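NADP-dependent alcohol dehydrogenase 6 (Saccharomyces cerevisiae, PDB 1PIW) reduces a broad range of aromatic and aliphatic aldehydes to alcohols with NADPH, working as a zinc-containing, homodimeric medium-chain alcohol dehydrogenase. Local coordinates at residues Tyr26-Phe31 / Tyr138-Glu143; His34-Lys39 / Val75-Lys80; Ile257-Met262 / Leu284-Tyr289. One frame throughout, in Å; residues are numbered along the deposited sequence.

Contact 1 (Tyr26-Phe31 / Tyr138-Glu143); sequences YDPKPF and YVRVHE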
ATOM      1  N   TYR A  26      36.562 -23.712  -4.430  1.00 48.96           N
ATOM      2  CA  TYR A  26      36.497 -22.850  -3.250  1.00 49.61           C
ATOM      3  C   TYR A  26      36.005 -23.616  -2.009  1.00 50.17           C
ATOM      4  O   TYR A  26      35.273 -24.611  -2.109  1.00 50.78           O
ATOM      5  CB  TYR A  26      35.604 -21.626  -3.544  1.00 48.77           C
ATOM      6  CG  TYR A  26      34.179 -21.963  -3.907  1.00 47.81           C
ATOM      7  CD1 TYR A  26      33.210 -22.120  -2.915  1.00 48.37           C
ATOM      8  CD2 TYR A  26      33.817 -22.209  -5.232  1.00 47.68           C
ATOM      9  CE1 TYR A  26      31.922 -22.520  -3.227  1.00 48.11           C
ATOM     10  CE2 TYR A  26      32.521 -22.619  -5.560  1.00 47.71           C
ATOM     11  CZ  TYR A  26      31.582 -22.774  -4.549  1.00 47.96           C
ATOM     12  OH  TYR A  26      30.312 -23.209  -4.838  1.00 47.96           O
ATOM     13  N   ASP A  27      36.437 -23.163  -0.840  1.00 49.10           N
ATOM     14  CA  ASP A  27      36.043 -23.801   0.408  1.00 48.60           C
ATOM     15  C   ASP A  27      34.537 -23.709   0.646  1.00 47.13           C
ATOM     16  O   ASP A  27      33.941 -22.640   0.497  1.00 47.54           O
ATOM     17  CB  ASP A  27      36.785 -23.143   1.570  1.00 50.04           C
ATOM     18  CG  ASP A  27      38.219 -23.618   1.692  1.00 51.06           C
ATOM     19  OD1 ASP A  27      39.046 -22.862   2.245  1.00 51.16           O
ATOM     20  OD2 ASP A  27      38.512 -24.752   1.251  1.00 51.39           O
ATOM     21  N   PRO A  28      33.896 -24.831   1.009  1.00 44.84           N
ATOM     22  CA  PRO A  28      32.451 -24.790   1.255  1.00 43.75           C
ATOM     23  C   PRO A  28      32.276 -24.028   2.552  1.00 43.29           C
ATOM     24  O   PRO A  28      33.260 -23.736   3.234  1.00 45.53           O
ATOM     25  CB  PRO A  28      32.076 -26.261   1.435  1.00 42.14           C
ATOM     26  CG  PRO A  28      33.191 -27.001   0.789  1.00 43.38           C
ATOM     27  CD  PRO A  28      34.409 -26.198   1.144  1.00 43.29           C
ATOM     28  N   LYS A  29      31.049 -23.693   2.912  1.00 40.89           N
ATOM     29  CA  LYS A  29      30.870 -23.003   4.176  1.00 38.54           C
ATOM     30  C   LYS A  29      30.991 -24.057   5.278  1.00 37.75           C
ATOM     31  O   LYS A  29      30.853 -25.257   5.028  1.00 35.90           O
ATOM     32  CB  LYS A  29      29.493 -22.340   4.246  1.00 37.39           C
ATOM     33  CG  LYS A  29      28.347 -23.269   4.619  1.00 35.83           C
ATOM     34  CD  LYS A  29      27.069 -22.487   4.821  1.00 37.12           C
ATOM     35  CE  LYS A  29      26.013 -23.283   5.554  1.00 36.94           C
ATOM     36  NZ  LYS A  29      26.316 -23.377   7.001  1.00 39.88           N
ATOM     37  N   PRO A  30      31.282 -23.631   6.507  1.00 37.51           N
ATOM     38  CA  PRO A  30      31.368 -24.676   7.521  1.00 38.54           C
ATOM     39  C   PRO A  30      30.020 -25.403   7.584  1.00 39.24           C
ATOM     40  O   PRO A  30      28.963 -24.787   7.437  1.00 37.08           O
ATOM     41  CB  PRO A  30      31.700 -23.895   8.792  1.00 38.93           C
ATOM     42  CG  PRO A  30      31.178 -22.515   8.513  1.00 37.71           C
ATOM     43  CD  PRO A  30      31.556 -22.306   7.083  1.00 37.44           C
ATOM     44  N   PHE A  31      30.070 -26.716   7.789  1.00 41.18           N
ATOM     45  CA  PHE A  31      28.867 -27.546   7.854  1.00 42.07           C
ATOM     46  C   PHE A  31      28.226 -27.513   9.240  1.00 42.62           C
ATOM     47  O   PHE A  31      28.868 -27.829  10.233  1.00 41.84           O
ATOM     48  CB  PHE A  31      29.222 -28.982   7.476  1.00 39.70           C
ATOM     49  CG  PHE A  31      28.048 -29.804   7.068  1.00 37.57           C
ATOM     50  CD1 PHE A  31      28.096 -30.566   5.908  1.00 37.68           C
ATOM     51  CD2 PHE A  31      26.893 -29.820   7.836  1.00 36.88           C
ATOM     52  CE1 PHE A  31      27.012 -31.337   5.510  1.00 37.38           C
ATOM     53  CE2 PHE A  31      25.801 -30.583   7.454  1.00 38.41           C
ATOM     54  CZ  PHE A  31      25.859 -31.346   6.284  1.00 39.03           C
ATOM     55  N   TYR A 138      27.956 -28.196  -6.045  1.00 40.38           N
ATOM     56  CA  TYR A 138      27.316 -28.441  -4.755  1.00 40.77           C
ATOM     57  C   TYR A 138      26.939 -27.151  -4.043  1.00 39.73           C
ATOM     58  O   TYR A 138      27.581 -26.114  -4.208  1.00 39.61           O
ATOM     59  CB  TYR A 138      28.236 -29.227  -3.813  1.00 43.06           C
ATOM     60  CG  TYR A 138      28.630 -30.593  -4.290  1.00 45.71           C
ATOM     61  CD1 TYR A 138      29.855 -30.805  -4.898  1.00 46.80           C
ATOM     62  CD2 TYR A 138      27.768 -31.676  -4.149  1.00 48.75           C
ATOM     63  CE1 TYR A 138      30.223 -32.060  -5.360  1.00 49.31           C
ATOM     64  CE2 TYR A 138      28.124 -32.944  -4.609  1.00 50.68           C
ATOM     65  CZ  TYR A 138      29.355 -33.127  -5.218  1.00 50.67           C
ATOM     66  OH  TYR A 138      29.713 -34.365  -5.710  1.00 51.86           O
ATOM     67  N   VAL A 139      25.895 -27.229  -3.231  1.00 38.49           N
ATOM     68  CA  VAL A 139      25.462 -26.086  -2.452  1.00 37.74           C
ATOM     69  C   VAL A 139      25.191 -26.633  -1.059  1.00 37.00           C
ATOM     70  O   VAL A 139      24.671 -27.735  -0.913  1.00 35.02           O
ATOM     71  CB  VAL A 139      24.193 -25.432  -3.040  1.00 36.83           C
ATOM     72  CG1 VAL A 139      22.989 -26.319  -2.815  1.00 39.33           C
ATOM     73  CG2 VAL A 139      23.981 -24.075  -2.417  1.00 35.11           C
ATOM     74  N   ARG A 140      25.582 -25.873  -0.045  1.00 37.46           N
ATOM     75  CA  ARG A 140      25.402 -26.264   1.346  1.00 38.36           C
ATOM     76  C   ARG A 140      24.353 -25.352   1.937  1.00 38.18           C
ATOM     77  O   ARG A 140      24.594 -24.156   2.105  1.00 38.63           O
ATOM     78  CB  ARG A 140      26.721 -26.108   2.093  1.00 39.97           C
ATOM     79  CG  ARG A 140      26.654 -26.399   3.573  1.00 43.09           C
ATOM     80  CD  ARG A 140      28.016 -26.847   4.076  1.00 42.64           C
ATOM     81  NE  ARG A 140      28.433 -28.059   3.390  1.00 42.64           N
ATOM     82  CZ  ARG A 140      29.684 -28.492   3.348  1.00 44.16           C
ATOM     83  NH1 ARG A 140      30.638 -27.801   3.952  1.00 45.32           N
ATOM     84  NH2 ARG A 140      29.974 -29.616   2.714  1.00 43.93           N
ATOM     85  N   VAL A 141      23.194 -25.925   2.260  1.00 37.92           N
ATOM     86  CA  VAL A 141      22.074 -25.150   2.775  1.00 38.61           C
ATOM     87  C   VAL A 141      21.327 -25.761   3.950  1.00 39.48           C
ATOM     88  O   VAL A 141      21.038 -26.955   3.957  1.00 40.22           O
ATOM     89  CB  VAL A 141      21.047 -24.917   1.657  1.00 37.96           C
ATOM     90  CG1 VAL A 141      19.990 -23.934   2.106  1.00 36.98           C
ATOM     91  CG2 VAL A 141      21.747 -24.436   0.418  1.00 38.37           C
ATOM     92  N   HIS A 142      21.003 -24.923   4.932  1.00 40.05           N
ATOM     93  CA  HIS A 142      20.246 -25.336   6.116  1.00 40.68           C
ATOM     94  C   HIS A 142      18.947 -25.977   5.598  1.00 40.68           C
ATOM     95  O   HIS A 142      18.258 -25.398   4.754  1.00 41.22           O
ATOM     96  CB  HIS A 142      19.960 -24.089   6.955  1.00 41.90           C
ATOM     97  CG  HIS A 142      19.130 -24.331   8.174  1.00 42.99           C
ATOM     98  ND1 HIS A 142      17.919 -24.984   8.133  1.00 44.74           N
ATOM     99  CD2 HIS A 142      19.293 -23.924   9.456  1.00 45.35           C
ATOM    100  CE1 HIS A 142      17.370 -24.966   9.337  1.00 45.95           C
ATOM    101  NE2 HIS A 142      18.183 -24.328  10.159  1.00 44.69           N
ATOM    102  N   GLU A 143      18.621 -27.169   6.096  1.00 40.01           N
ATOM    103  CA  GLU A 143      17.437 -27.912   5.647  1.00 38.14           C
ATOM    104  C   GLU A 143      16.123 -27.158   5.601  1.00 36.69           C
ATOM    105  O   GLU A 143      15.276 -27.451   4.765  1.00 36.54           O
ATOM    106  CB  GLU A 143      17.230 -29.147   6.504  1.00 38.19           C
ATOM    107  CG  GLU A 143      16.839 -28.827   7.917  1.00 42.63           C
ATOM    108  CD  GLU A 143      16.540 -30.068   8.725  1.00 46.47           C
ATOM    109  OE1 GLU A 143      16.235 -29.931   9.927  1.00 47.98           O
ATOM    110  OE2 GLU A 143      16.610 -31.185   8.160  1.00 48.54           O
TER

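Contact 2 (His34-Lys39 / Val75-Lys80); sequences HDIDIK and VKLGPK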
ATOM      1  N   HIS A  34      22.086 -28.502  10.971  1.00 51.63           N
ATOM      2  CA  HIS A  34      20.894 -28.649  10.134  1.00 51.00           C
ATOM      3  C   HIS A  34      21.198 -28.489   8.643  1.00 49.98           C
ATOM      4  O   HIS A  34      20.351 -28.788   7.801  1.00 50.45           O
ATOM      5  CB  HIS A  34      19.831 -27.624  10.542  1.00 52.05           C
ATOM      6  CG  HIS A  34      19.389 -27.747  11.966  1.00 54.30           C
ATOM      7  ND1 HIS A  34      18.489 -28.704  12.387  1.00 55.37           N
ATOM      8  CD2 HIS A  34      19.743 -27.050  13.074  1.00 55.10           C
ATOM      9  CE1 HIS A  34      18.309 -28.591  13.692  1.00 55.89           C
ATOM     10  NE2 HIS A  34      19.058 -27.596  14.134  1.00 55.86           N
ATOM     11  N   ASP A  35      22.394 -28.018   8.306  1.00 47.69           N
ATOM     12  CA  ASP A  35      22.733 -27.845   6.902  1.00 46.68           C
ATOM     13  C   ASP A  35      22.584 -29.156   6.135  1.00 46.66           C
ATOM     14  O   ASP A  35      22.617 -30.239   6.711  1.00 46.94           O
ATOM     15  CB  ASP A  35      24.165 -27.328   6.734  1.00 46.51           C
ATOM     16  CG  ASP A  35      24.393 -25.991   7.411  1.00 47.80           C
ATOM     17  OD1 ASP A  35      23.444 -25.179   7.490  1.00 50.89           O
ATOM     18  OD2 ASP A  35      25.535 -25.741   7.845  1.00 45.53           O
ATOM     19  N   ILE A  36      22.420 -29.034   4.825  1.00 46.86           N
ATOM     20  CA  ILE A  36      22.272 -30.172   3.927  1.00 46.11           C
ATOM     21  C   ILE A  36      23.119 -29.919   2.689  1.00 46.53           C
ATOM     22  O   ILE A  36      23.226 -28.788   2.229  1.00 47.77           O
ATOM     23  CB  ILE A  36      20.805 -30.338   3.488  1.00 44.85           C
ATOM     24  CG1 ILE A  36      19.988 -30.872   4.654  1.00 44.51           C
ATOM     25  CG2 ILE A  36      20.707 -31.249   2.276  1.00 42.77           C
ATOM     26  CD1 ILE A  36      18.547 -31.091   4.314  1.00 45.95           C
ATOM     27  N   ASP A  37      23.737 -30.962   2.157  1.00 46.33           N
ATOM     28  CA  ASP A  37      24.539 -30.799   0.963  1.00 46.25           C
ATOM     29  C   ASP A  37      23.782 -31.319  -0.239  1.00 47.22           C
ATOM     30  O   ASP A  37      23.281 -32.447  -0.252  1.00 48.47           O
ATOM     31  CB  ASP A  37      25.888 -31.498   1.110  1.00 44.59           C
ATOM     32  CG  ASP A  37      26.936 -30.582   1.695  1.00 45.30           C
ATOM     33  OD1 ASP A  37      26.543 -29.581   2.323  1.00 45.56           O
ATOM     34  OD2 ASP A  37      28.141 -30.847   1.540  1.00 45.54           O
ATOM     35  N   ILE A  38      23.695 -30.466  -1.250  1.00 47.04           N
ATOM     36  CA  ILE A  38      22.995 -30.793  -2.472  1.00 45.68           C
ATOM     37  C   ILE A  38      23.931 -30.778  -3.675  1.00 45.65           C
ATOM     38  O   ILE A  38      24.705 -29.839  -3.876  1.00 43.23           O
ATOM     39  CB  ILE A  38      21.841 -29.788  -2.698  1.00 44.90           C
ATOM     40  CG1 ILE A  38      20.847 -29.902  -1.542  1.00 42.99           C
ATOM     41  CG2 ILE A  38      21.160 -30.051  -4.030  1.00 43.56           C
ATOM     42  CD1 ILE A  38      20.102 -28.646  -1.257  1.00 43.18           C
ATOM     43  N   LYS A  39      23.891 -31.851  -4.450  1.00 46.56           N
ATOM     44  CA  LYS A  39      24.693 -31.897  -5.650  1.00 47.69           C
ATOM     45  C   LYS A  39      23.694 -31.367  -6.677  1.00 47.75           C
ATOM     46  O   LYS A  39      22.625 -31.951  -6.882  1.00 47.91           O
ATOM     47  CB  LYS A  39      25.115 -33.324  -5.980  1.00 49.14           C
ATOM     48  CG  LYS A  39      26.175 -33.382  -7.062  1.00 52.18           C
ATOM     49  CD  LYS A  39      26.602 -34.796  -7.353  1.00 54.66           C
ATOM     50  CE  LYS A  39      27.624 -34.820  -8.469  1.00 57.85           C
ATOM     51  NZ  LYS A  39      27.967 -36.209  -8.906  1.00 61.79           N
ATOM     52  N   VAL A  75      22.726 -35.025  -0.973  1.00 50.42           N
ATOM     53  CA  VAL A  75      23.906 -35.858  -1.010  1.00 50.32           C
ATOM     54  C   VAL A  75      24.456 -36.184   0.375  1.00 51.27           C
ATOM     55  O   VAL A  75      25.271 -37.089   0.530  1.00 51.46           O
ATOM     56  CB  VAL A  75      24.982 -35.162  -1.859  1.00 50.43           C
ATOM     57  CG1 VAL A  75      26.127 -34.689  -0.977  1.00 52.31           C
ATOM     58  CG2 VAL A  75      25.464 -36.086  -2.952  1.00 50.06           C
ATOM     59  N   LYS A  76      24.008 -35.448   1.382  1.00 52.24           N
ATOM     60  CA  LYS A  76      24.481 -35.658   2.743  1.00 54.43           C
ATOM     61  C   LYS A  76      23.607 -34.838   3.690  1.00 56.36           C
ATOM     62  O   LYS A  76      23.244 -33.711   3.366  1.00 57.99           O
ATOM     63  CB  LYS A  76      25.941 -35.213   2.849  1.00 54.08           C
ATOM     64  CG  LYS A  76      26.544 -35.353   4.231  1.00 54.29           C
ATOM     65  CD  LYS A  76      27.960 -34.791   4.279  1.00 54.41           C
ATOM     66  CE  LYS A  76      28.932 -35.625   3.452  1.00 54.51           C
ATOM     67  NZ  LYS A  76      30.331 -35.093   3.489  1.00 52.12           N
ATOM     68  N   LEU A  77      23.268 -35.392   4.854  1.00 57.07           N
ATOM     69  CA  LEU A  77      22.416 -34.687   5.809  1.00 57.64           C
ATOM     70  C   LEU A  77      23.120 -34.276   7.098  1.00 59.00           C
ATOM     71  O   LEU A  77      23.991 -34.994   7.604  1.00 59.01           O
ATOM     72  CB  LEU A  77      21.206 -35.546   6.161  1.00 57.45           C
ATOM     73  CG  LEU A  77      20.346 -36.022   4.995  1.00 58.45           C
ATOM     74  CD1 LEU A  77      19.233 -36.907   5.531  1.00 60.88           C
ATOM     75  CD2 LEU A  77      19.768 -34.834   4.252  1.00 59.08           C
ATOM     76  N   GLY A  78      22.718 -33.123   7.630  1.00 59.26           N
ATOM     77  CA  GLY A  78      23.305 -32.609   8.856  1.00 59.78           C
ATOM     78  C   GLY A  78      22.938 -33.419  10.085  1.00 60.10           C
ATOM     79  O   GLY A  78      21.870 -34.027  10.129  1.00 60.41           O
ATOM     80  N   PRO A  79      23.809 -33.435  11.108  1.00 60.32           N
ATOM     81  CA  PRO A  79      23.650 -34.153  12.378  1.00 60.74           C
ATOM     82  C   PRO A  79      22.254 -34.068  12.975  1.00 60.86           C
ATOM     83  O   PRO A  79      21.582 -35.077  13.154  1.00 60.66           O
ATOM     84  CB  PRO A  79      24.689 -33.491  13.272  1.00 60.46           C
ATOM     85  CG  PRO A  79      25.780 -33.208  12.321  1.00 60.93           C
ATOM     86  CD  PRO A  79      25.046 -32.638  11.127  1.00 60.46           C
ATOM     87  N   LYS A  80      21.830 -32.853  13.292  1.00 61.55           N
ATOM     88  CA  LYS A  80      20.520 -32.639  13.872  1.00 61.79           C
ATOM     89  C   LYS A  80      19.466 -32.441  12.791  1.00 61.67           C
ATOM     90  O   LYS A  80      18.536 -31.661  12.979  1.00 62.14           O
ATOM     91  CB  LYS A  80      20.529 -31.404  14.782  1.00 63.26           C
ATOM     92  CG  LYS A  80      21.429 -31.479  16.019  1.00 65.04           C
ATOM     93  CD  LYS A  80      21.362 -30.151  16.792  1.00 66.75           C
ATOM     94  CE  LYS A  80      22.358 -30.081  17.958  1.00 68.34           C
ATOM     95  NZ  LYS A  80      22.509 -28.690  18.514  1.00 67.76           N
TER

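Contact 3 (Ile257-Met262 / Leu284-Tyr289); sequences IDFNIM and LSLKPY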
ATOM      1  N   ILE A 257       8.876   3.322 -15.916  1.00 64.64           N
ATOM      2  CA  ILE A 257       7.665   2.931 -15.188  1.00 63.79           C
ATOM      3  C   ILE A 257       7.046   4.182 -14.572  1.00 64.43           C
ATOM      4  O   ILE A 257       7.657   4.815 -13.707  1.00 65.89           O
ATOM      5  CB  ILE A 257       7.961   1.947 -14.029  1.00 61.99           C
ATOM      6  CG1 ILE A 257       8.747   0.727 -14.527  1.00 60.12           C
ATOM      7  CG2 ILE A 257       6.642   1.519 -13.393  1.00 60.58           C
ATOM      8  CD1 ILE A 257       7.926  -0.288 -15.290  1.00 60.45           C
ATOM      9  N   ASP A 258       5.835   4.533 -14.998  1.00 63.82           N
ATOM     10  CA  ASP A 258       5.191   5.730 -14.479  1.00 63.00           C
ATOM     11  C   ASP A 258       4.279   5.489 -13.284  1.00 63.14           C
ATOM     12  O   ASP A 258       3.098   5.166 -13.434  1.00 64.31           O
ATOM     13  CB  ASP A 258       4.404   6.428 -15.584  1.00 61.86           C
ATOM     14  CG  ASP A 258       4.140   7.882 -15.269  1.00 61.97           C
ATOM     15  OD1 ASP A 258       3.505   8.157 -14.230  1.00 61.05           O
ATOM     16  OD2 ASP A 258       4.573   8.751 -16.056  1.00 62.85           O
ATOM     17  N   PHE A 259       4.829   5.664 -12.091  1.00 61.61           N
ATOM     18  CA  PHE A 259       4.049   5.478 -10.882  1.00 61.38           C
ATOM     19  C   PHE A 259       3.165   6.696 -10.561  1.00 60.78           C
ATOM     20  O   PHE A 259       2.792   6.924  -9.405  1.00 59.65           O
ATOM     21  CB  PHE A 259       4.988   5.177  -9.717  1.00 61.90           C
ATOM     22  CG  PHE A 259       5.681   3.852  -9.830  1.00 60.69           C
ATOM     23  CD1 PHE A 259       4.997   2.676  -9.575  1.00 59.06           C
ATOM     24  CD2 PHE A 259       7.023   3.783 -10.198  1.00 61.78           C
ATOM     25  CE1 PHE A 259       5.635   1.450  -9.683  1.00 59.12           C
ATOM     26  CE2 PHE A 259       7.671   2.560 -10.311  1.00 60.14           C
ATOM     27  CZ  PHE A 259       6.975   1.390 -10.051  1.00 59.40           C
ATOM     28  N   ASN A 260       2.835   7.470 -11.593  1.00 60.03           N
ATOM     29  CA  ASN A 260       1.993   8.653 -11.452  1.00 59.22           C
ATOM     30  C   ASN A 260       0.741   8.410 -12.261  1.00 58.12           C
ATOM     31  O   ASN A 260      -0.199   9.210 -12.242  1.00 58.00           O
ATOM     32  CB  ASN A 260       2.689   9.887 -12.017  1.00 61.45           C
ATOM     33  CG  ASN A 260       4.067  10.089 -11.446  1.00 64.05           C
ATOM     34  OD1 ASN A 260       4.227  10.302 -10.242  1.00 65.34           O
ATOM     35  ND2 ASN A 260       5.082  10.022 -12.306  1.00 65.53           N
ATOM     36  N   ILE A 261       0.751   7.303 -12.994  1.00 56.48           N
ATOM     37  CA  ILE A 261      -0.374   6.929 -13.835  1.00 53.73           C
ATOM     38  C   ILE A 261      -0.976   5.632 -13.328  1.00 51.30           C
ATOM     39  O   ILE A 261      -2.173   5.549 -13.065  1.00 50.64           O
ATOM     40  CB  ILE A 261       0.074   6.713 -15.299  1.00 53.75           C
ATOM     41  CG1 ILE A 261       0.945   7.880 -15.747  1.00 53.85           C
ATOM     42  CG2 ILE A 261      -1.143   6.599 -16.219  1.00 52.90           C
ATOM     43  CD1 ILE A 261       1.531   7.698 -17.124  1.00 55.98           C
ATOM     44  N   MET A 262      -0.121   4.631 -13.168  1.00 48.46           N
ATOM     45  CA  MET A 262      -0.554   3.313 -12.740  1.00 46.79           C
ATOM     46  C   MET A 262      -1.747   3.288 -11.787  1.00 47.58           C
ATOM     47  O   MET A 262      -2.696   2.519 -11.981  1.00 48.20           O
ATOM     48  CB  MET A 262       0.613   2.562 -12.118  1.00 44.25           C
ATOM     49  CG  MET A 262       0.459   1.078 -12.213  1.00 42.00           C
ATOM     50  SD  MET A 262       1.782   0.252 -11.369  1.00 45.50           S
ATOM     51  CE  MET A 262       3.165   0.428 -12.514  1.00 40.46           C
ATOM     52  N   LEU A 284      12.081   4.748  -5.989  1.00 69.76           N
ATOM     53  CA  LEU A 284      10.721   4.469  -6.415  1.00 70.79           C
ATOM     54  C   LEU A 284      10.039   5.837  -6.268  1.00 72.55           C
ATOM     55  O   LEU A 284       9.705   6.261  -5.156  1.00 73.50           O
ATOM     56  CB  LEU A 284      10.085   3.411  -5.501  1.00 68.47           C
ATOM     57  CG  LEU A 284       8.665   2.962  -5.851  1.00 66.91           C
ATOM     58  CD1 LEU A 284       8.569   2.695  -7.335  1.00 65.50           C
ATOM     59  CD2 LEU A 284       8.300   1.724  -5.052  1.00 64.37           C
ATOM     60  N   SER A 285       9.861   6.540  -7.386  1.00 72.87           N
ATOM     61  CA  SER A 285       9.266   7.874  -7.353  1.00 72.87           C
ATOM     62  C   SER A 285       7.847   8.030  -7.906  1.00 73.27           C
ATOM     63  O   SER A 285       7.474   7.426  -8.921  1.00 72.03           O
ATOM     64  CB  SER A 285      10.194   8.860  -8.061  1.00 72.53           C
ATOM     65  OG  SER A 285      11.439   8.948  -7.391  1.00 73.93           O
ATOM     66  N   LEU A 286       7.068   8.868  -7.224  1.00 73.95           N
ATOM     67  CA  LEU A 286       5.690   9.145  -7.604  1.00 74.37           C
ATOM     68  C   LEU A 286       5.088  10.272  -6.769  1.00 74.78           C
ATOM     69  O   LEU A 286       5.479  10.486  -5.618  1.00 73.64           O
ATOM     70  CB  LEU A 286       4.836   7.879  -7.457  1.00 74.30           C
ATOM     71  CG  LEU A 286       4.856   7.111  -6.126  1.00 74.37           C
ATOM     72  CD1 LEU A 286       4.201   7.921  -5.011  1.00 73.74           C
ATOM     73  CD2 LEU A 286       4.120   5.795  -6.317  1.00 74.77           C
ATOM     74  N   LYS A 287       4.143  10.992  -7.373  1.00 75.72           N
ATOM     75  CA  LYS A 287       3.441  12.085  -6.708  1.00 76.45           C
ATOM     76  C   LYS A 287       2.318  11.403  -5.937  1.00 76.27           C
ATOM     77  O   LYS A 287       1.326  10.971  -6.526  1.00 75.26           O
ATOM     78  CB  LYS A 287       2.863  13.051  -7.749  1.00 78.29           C
ATOM     79  CG  LYS A 287       3.906  13.605  -8.730  1.00 80.35           C
ATOM     80  CD  LYS A 287       3.309  14.598  -9.734  1.00 80.77           C
ATOM     81  CE  LYS A 287       2.265  13.947 -10.639  1.00 81.27           C
ATOM     82  NZ  LYS A 287       1.674  14.918 -11.611  1.00 81.28           N
ATOM     83  N   PRO A 288       2.472  11.287  -4.607  1.00 76.48           N
ATOM     84  CA  PRO A 288       1.552  10.664  -3.642  1.00 76.34           C
ATOM     85  C   PRO A 288       0.065  10.932  -3.842  1.00 75.60           C
ATOM     86  O   PRO A 288      -0.776  10.066  -3.585  1.00 74.79           O
ATOM     87  CB  PRO A 288       2.063  11.181  -2.304  1.00 76.93           C
ATOM     88  CG  PRO A 288       3.542  11.259  -2.547  1.00 77.53           C
ATOM     89  CD  PRO A 288       3.598  11.926  -3.903  1.00 76.36           C
ATOM     90  N   TYR A 289      -0.250  12.138  -4.292  1.00 75.04           N
ATOM     91  CA  TYR A 289      -1.624  12.544  -4.553  1.00 74.71           C
ATOM     92  C   TYR A 289      -2.454  11.437  -5.220  1.00 72.35           C
ATOM     93  O   TYR A 289      -3.683  11.418  -5.113  1.00 71.49           O
ATOM     94  CB  TYR A 289      -1.592  13.786  -5.447  1.00 77.95           C
ATOM     95  CG  TYR A 289      -2.925  14.241  -5.991  1.00 80.86           C
ATOM     96  CD1 TYR A 289      -3.931  14.702  -5.142  1.00 82.17           C
ATOM     97  CD2 TYR A 289      -3.161  14.258  -7.366  1.00 82.19           C
ATOM     98  CE1 TYR A 289      -5.136  15.175  -5.650  1.00 84.61           C
ATOM     99  CE2 TYR A 289      -4.357  14.727  -7.886  1.00 84.55           C
ATOM    100  CZ  TYR A 289      -5.344  15.187  -7.026  1.00 85.46           C
ATOM    101  OH  TYR A 289      -6.527  15.675  -7.546  1.00 85.97           O
TER

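Contact 1 (Tyr26-Phe31 / Tyr138-Glu143)
In the GroES-like part of the enzyme, Arg140 reaches out of strand 138-142 to hold the proline-rich loop 26-31 by one of its peptide carbonyls. Its CG stands anti to the backbone N (chi1 176°), and a bend at chi3 (-61°) places NE. Arg140 NH1 donates to Lys29 O at 2.8 Å, with an N-H...O angle of 151°, and the acceptor lies at the edge of the guanidinium, close to its plane. The two faces of that flat group are taken up by apolar groups of the same loop. Pro28 CB lies over one face, 3.3 Å from Arg140 NH1. Over the opposite face comes Phe31 CD1, 3.6 Å from Arg140 NE. Arginine suits this place because it offers a long apolar stem as well as a flat donor. Along the stem, Lys29 CG packs on Arg140 CD at 3.6 Å, while Lys29 NZ donates back to Pro30 O at 3.0 Å. The two like charges are probably eased by separate carboxylates, since Lys29 pairs with Asp35 and Arg140 NH2 with Asp37. Both aspartates belong to strand 35-45, which runs antiparallel beside 138-142, and Phe7 of strand 7-12 packs against Pro28 and Arg140.

Contact 2 (His34-Lys39 / Val75-Lys80)
Asp37 and Lys76 pair across two antiparallel strands through backbone hydrogen bonds. Asp37 N donates to Lys76 O at 3.0 Å and nearly straight, at 173°. In return Asp37 O accepts from Val75 N at 2.7 Å, with a weak second bond from Lys76 N. Two residues thus face one: a classic beta bulge where strands 35-45 and 70-77 of the GroES-like sheet meet. Apolar packing follows the pairing. On one face Ile36 and Leu77 run alongside each other in the same direction, with Ile36 CD1 3.9 Å from Leu77 CD2; branched aliphatic chains suit this layer, where Leu85 also touches Ile36. Asp37 and Lys76 point to the other face; beside them, Val75 CG1 rests 3.8 Å from Asp37 CB, and Arg140 engages the Asp37 carboxylate. Beyond the strand ends, Gly78 fits where a side chain would point at the facing backbone. Past the strands there is a CH-pi contact: with His34 CG anti to the carbonyl carbon (chi1 -60°), Lys80 CB sits off-centre above the ring, 4.2 Å from its centroid. An alanine in place of His34 would probably leave Lys80 CB without its aromatic partner and His142 without the ring it packs on. Lys80 NZ makes a weak, long ion pair with Asp33.

Contact 3 (Ile257-Met262 / Leu284-Tyr289)
Phe259 packs on Leu284 and Leu286, and Asn260 bonds to the backbone N of Lys287. Phe259 CB meets Leu286 CB at 3.5 Å, while a methyl of Leu284 packs over one face of the ring, so the phenylalanine bridges two leucines on strand 284-286. With Asn260 CG anti to the carbonyl carbon (chi1 -53°), OD1 accepts from Lys287 N at 3.0 Å, almost in line with its own carbonyl bond; asparagine is short enough to bring an acceptor to the facing backbone. In the next shell, Asp258 fixes this asparagine: its OD1 takes Asn260 N at 2.8 Å, closing an Asx turn, and makes a weak bond with Asn260 ND2. Asp258 O also accepts from Ile261 N and Met262 N, so side chain and carbonyl alike bond to the backbone that follows. The ring's other face is covered by CG2 of Ile257, a residue that also touches the bound NADP. Farther out, Phe259 packs on Val249 of strand 244-249, in the parallel sheet of the nucleotide-binding domain, while Leu284 and Leu286 rest on Ile296 of its strand 295-298. Strand 284-286 itself pairs antiparallel with a strand of the second subunit, Ser285 OG bonding to its counterpart there, so that the loop packs against a dimer-forming strand.

Contacts 1 and 2 are neighbours, their centres 9 Å apart, and contact 2 is nested within the chain loop that contact 1 closes. Strand 35-45 lies between 138-142 and 70-77 in the mixed sheet of the GroES-like part, so the two contacts meet through it, charged side chains of contact 1 reaching acidic residues of that strand. Contact 3 follows later in the chain, in the nucleotide-binding part and across the chain's centre; its centre is about 42 Å from that of contact 1 and 46 Å from that of contact 2. The first two thus lie in the GroES-like domain, which also supplies ligands of the catalytic zinc, while the third belongs to the NADP-binding domain and its dimer interface.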